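Local coordinates for cellulose-binding protein (Saccharophagus degradans, PDB 2YHG) that is a cellulose-binding protein that may hydrolyse glycosidic bonds, this piece holding its nucleoside hydrolase-like domain and its C-terminal domain, at residues 240-243 and 244-247; 148-151 and 152-156. One frame throughout, in Å; residues are numbered along the deposited sequence.

Contact 1 (240-243 and 244-247); sequences ATEG and DTPA. With CA (calcium ion), chain B.
OE1 of Glu-242 takes a hydrogen bond from the hydroxyl of Thr-245, OG1 to OE1 2.6 Å, and also forms a salt bridge with Arg-49, so one carboxylate oxygen is held by two groups. The hydroxyl arrives on the anti lone pair of OE1, while OE2 is hydrogen-bonded to Tyr-234 OH. With both oxygens engaged, the buried carboxylate has little freedom to rotate. Thr-245 brings OG1 to the glutamate because that atom lies beside its own backbone N (chi1 -74°), and OG1 stands 3.3 Å from Glu-242 CB. Between the two residues the chain makes a type I beta turn, closed by Thr-245 N to Glu-242 O at 3.1 Å. Asp-244, at the third position of the turn, sends its side chain to the calcium ion, which OD2 binds at 2.5 Å. Pro-246 follows, its CD lying 3.4 Å from Gly-243 O. The turn precedes helix 246-249 and places this ligand just ahead of it, in the calcium site shared with Asp-36, Asp-43 and Trp-151 of the nucleoside hydrolase-like domain. Helix 42-52 packs against Glu-242 and Thr-245 through Ser-46 and Arg-49, and strand 180-185 meets Asp-244 and Pro-246 through Ile-185 and Tyr-183.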
loop_
_atom_site.group_PDB
_atom_site.type_symbol
_atom_site.label_atom_id
_atom_site.label_comp_id
_atom_site.label_asym_id
_atom_site.label_seq_id
_atom_site.Cartn_x
_atom_site.Cartn_y
_atom_site.Cartn_z
ATOM N N ALA A 240 -16.807 -9.389 1.908
ATOM C CA ALA A 240 -16.342 -8.008 1.874
ATOM C C ALA A 240 -15.679 -7.720 0.543
ATOM O O ALA A 240 -15.032 -8.605 -0.054
ATOM C CB ALA A 240 -15.340 -7.723 3.008
ATOM N N THR A 241 -15.756 -6.475 0.103
ATOM C CA THR A 241 -15.064 -6.031 -1.086
ATOM C C THR A 241 -13.600 -5.732 -0.726
ATOM O O THR A 241 -13.328 -5.012 0.229
ATOM C CB THR A 241 -15.733 -4.811 -1.672
ATOM O OG1 THR A 241 -16.955 -5.268 -2.250
ATOM C CG2 THR A 241 -14.933 -4.112 -2.719
ATOM N N GLU A 242 -12.669 -6.318 -1.471
ATOM C CA GLU A 242 -11.255 -5.904 -1.443
ATOM C C GLU A 242 -10.721 -5.782 -0.004
ATOM O O GLU A 242 -9.992 -4.846 0.328
ATOM C CB GLU A 242 -11.057 -4.584 -2.201
ATOM C CG GLU A 242 -11.227 -4.768 -3.682
ATOM C CD GLU A 242 -10.837 -3.567 -4.461
ATOM O OE1 GLU A 242 -9.661 -3.115 -4.307
ATOM O OE2 GLU A 242 -11.684 -2.971 -5.198
ATOM N N GLY A 243 -10.897 -6.812 0.819
ATOM C CA GLY A 243 -10.329 -6.782 2.151
ATOM C C GLY A 243 -8.804 -6.663 2.171
ATOM O O GLY A 243 -8.254 -6.148 3.144
ATOM N N ASP A 244 -8.141 -7.144 1.114
ATOM C CA ASP A 244 -6.688 -7.130 1.064
ATOM C C ASP A 244 -6.115 -5.854 0.470
ATOM O O ASP A 244 -4.901 -5.641 0.536
ATOM C CB ASP A 244 -6.197 -8.298 0.258
ATOM C CG ASP A 244 -6.642 -9.608 0.830
ATOM O OD1 ASP A 244 -6.433 -9.764 2.048
ATOM O OD2 ASP A 244 -7.235 -10.444 0.116
ATOM N N THR A 245 -6.938 -5.013 -0.129
ATOM C CA THR A 245 -6.431 -3.836 -0.849
ATOM C C THR A 245 -5.615 -2.852 -0.004
ATOM O O THR A 245 -4.682 -2.280 -0.555
ATOM C CB THR A 245 -7.587 -3.189 -1.612
ATOM O OG1 THR A 245 -7.841 -4.060 -2.715
ATOM C CG2 THR A 245 -7.324 -1.769 -2.054
ATOM N N PRO A 246 -5.860 -2.720 1.298
ATOM C CA PRO A 246 -4.971 -1.848 2.096
ATOM C C PRO A 246 -3.491 -2.230 1.978
ATOM O O PRO A 246 -2.625 -1.354 2.176
ATOM C CB PRO A 246 -5.529 -1.964 3.490
ATOM C CG PRO A 246 -7.015 -2.150 3.223
ATOM C CD PRO A 246 -7.037 -3.144 2.083
ATOM N N ALA A 247 -3.203 -3.502 1.715
ATOM C CA ALA A 247 -1.834 -3.986 1.600
ATOM C C ALA A 247 -1.078 -3.424 0.402
ATOM O O ALA A 247 0.155 -3.548 0.364
ATOM C CB ALA A 247 -1.825 -5.499 1.576
HETATM CA CA CA B . -7.194 -12.959 0.458
HETATM O O HOH W 1 -9.639 -12.618 1.188
HETATM O O HOH W 2 -8.001 -14.692 2.047
#

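Contact 2 (148-151 and 152-156); sequences ATCW and GGCNT. With CA (calcium ion), chain B.
From the end of strand 146-150 the backbone swings through Trp-151, Gly-152 and Gly-153 and comes back, leaving CA of Cys-150 and CA of Cys-154 5.1 Å apart. Cys-154 occupies the N-cap position of helix 155-167, so a short loop joins the strand end to the helix start. A disulfide ties its base, SG of Cys-150 to SG of Cys-154 at 2.0 Å, with a chi3 of 111° that gives it right-handed twist. Each sulfur lies beside the backbone N of its own residue, though Cys-150 is rotated some way from a staggered position (chi1 -38°). CB of Cys-150 also rests 3.3 Å from Gly-153 O, the carbonyl next to the bridge. Away from the disulfide, the loop offers the calcium ion a backbone atom, Trp-151 O, at 2.4 Å. The side chain of Trp-151 sets off away from 152-156, and Trp-151 CB stays 4.0 Å from the calcium ion. The same residue's carbonyl accepts a hydrogen bond from Gln-188 NE2. This is a strand-loop-helix connection of a parallel sheet, with strand 146-150 hydrogen-bonded between strands 30-35 and 180-185 and Ile-157 of helix 155-167 packing on Cys-150.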
loop_
_atom_site.group_PDB
_atom_site.type_symbol
_atom_site.label_atom_id
_atom_site.label_comp_id
_atom_site.label_asym_id
_atom_site.label_seq_id
_atom_site.Cartn_x
_atom_site.Cartn_y
_atom_site.Cartn_z
ATOM N N ALA A 148 6.707 -7.193 1.095
ATOM C CA ALA A 148 6.032 -8.436 0.735
ATOM C C ALA A 148 4.746 -8.500 1.528
ATOM O O ALA A 148 4.754 -8.247 2.725
ATOM C CB ALA A 148 6.917 -9.661 0.956
ATOM N N THR A 149 3.647 -8.831 0.868
ATOM C CA THR A 149 2.353 -8.759 1.496
ATOM C C THR A 149 1.705 -10.129 1.592
ATOM O O THR A 149 1.981 -11.052 0.802
ATOM C CB THR A 149 1.435 -7.777 0.800
ATOM O OG1 THR A 149 0.998 -8.384 -0.417
ATOM C CG2 THR A 149 2.137 -6.435 0.534
ATOM N N CYS A 150 0.789 -10.245 2.541
ATOM C CA CYS A 150 0.005 -11.454 2.772
ATOM C C CYS A 150 -1.470 -11.137 2.579
ATOM O O CYS A 150 -2.145 -10.637 3.483
ATOM C CB CYS A 150 0.239 -12.001 4.188
ATOM S SG CYS A 150 1.961 -11.828 4.690
ATOM N N TRP A 151 -1.979 -11.395 1.375
ATOM C CA TRP A 151 -3.408 -11.329 1.133
ATOM C C TRP A 151 -4.104 -12.591 1.626
ATOM O O TRP A 151 -5.316 -12.572 1.897
ATOM C CB TRP A 151 -3.736 -11.092 -0.341
ATOM C CG TRP A 151 -3.205 -9.846 -0.976
ATOM C CD1 TRP A 151 -2.239 -8.997 -0.501
ATOM C CD2 TRP A 151 -3.545 -9.388 -2.273
ATOM N NE1 TRP A 151 -1.991 -7.999 -1.427
ATOM C CE2 TRP A 151 -2.762 -8.247 -2.544
ATOM C CE3 TRP A 151 -4.449 -9.841 -3.239
ATOM C CZ2 TRP A 151 -2.825 -7.579 -3.762
ATOM C CZ3 TRP A 151 -4.498 -9.193 -4.461
ATOM C CH2 TRP A 151 -3.703 -8.068 -4.715
ATOM N N GLY A 152 -3.352 -13.681 1.691
ATOM C CA GLY A 152 -3.698 -14.887 2.429
ATOM C C GLY A 152 -2.676 -15.021 3.557
ATOM O O GLY A 152 -2.450 -14.085 4.319
ATOM N N GLY A 153 -2.073 -16.211 3.659
ATOM C CA GLY A 153 -1.023 -16.418 4.631
ATOM C C GLY A 153 0.287 -15.734 4.240
ATOM O O GLY A 153 0.404 -15.133 3.174
ATOM N N CYS A 154 1.264 -15.810 5.139
ATOM C CA CYS A 154 2.588 -15.250 4.880
ATOM C C CYS A 154 3.641 -16.317 4.617
ATOM O O CYS A 154 4.844 -15.974 4.550
ATOM C CB CYS A 154 3.064 -14.354 6.016
ATOM S SG CYS A 154 2.044 -12.916 6.423
ATOM N N ASN A 155 3.276 -17.594 4.438
ATOM C CA ASN A 155 4.291 -18.608 4.419
ATOM C C ASN A 155 5.260 -18.574 3.250
ATOM O O ASN A 155 6.331 -19.185 3.359
ATOM C CB ASN A 155 3.750 -20.007 4.664
ATOM C CG ASN A 155 3.007 -20.617 3.489
ATOM O OD1 ASN A 155 2.650 -19.958 2.512
ATOM N ND2 ASN A 155 2.791 -21.914 3.571
ATOM N N THR A 156 4.953 -17.916 2.140
ATOM C CA THR A 156 5.946 -17.791 1.067
ATOM C C THR A 156 7.060 -16.855 1.487
ATOM O O THR A 156 8.238 -17.055 1.156
ATOM C CB THR A 156 5.301 -17.354 -0.251
ATOM O OG1 THR A 156 4.202 -18.220 -0.589
ATOM C CG2 THR A 156 6.292 -17.398 -1.378
HETATM CA CA CA B . -7.194 -12.959 0.458
HETATM O O HOH W 1 -9.639 -12.618 1.188
HETATM O O HOH W 2 -8.001 -14.692 2.047
#

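In the fold
The two contacts illustrate how a metal site is assembled from loops distant in sequence. Contact 2 comes first along the chain and contact 1 follows more than eighty residues later, yet their centres are 14 Å apart and both lie in the nucleoside hydrolase-like domain. They meet at one calcium ion, to which contact 2 gives a backbone oxygen and contact 1 a carboxylate; Asp-36 and Asp-43 and two shared waters join them. Strand 180-185 of the parallel sheet adjoins both, and Ala-247 CB lies 3.9 Å from Trp-151 NE1. Such aspartate-rich calcium sites at strand ends are familiar in nucleoside hydrolases, consistent with the proposed relationship.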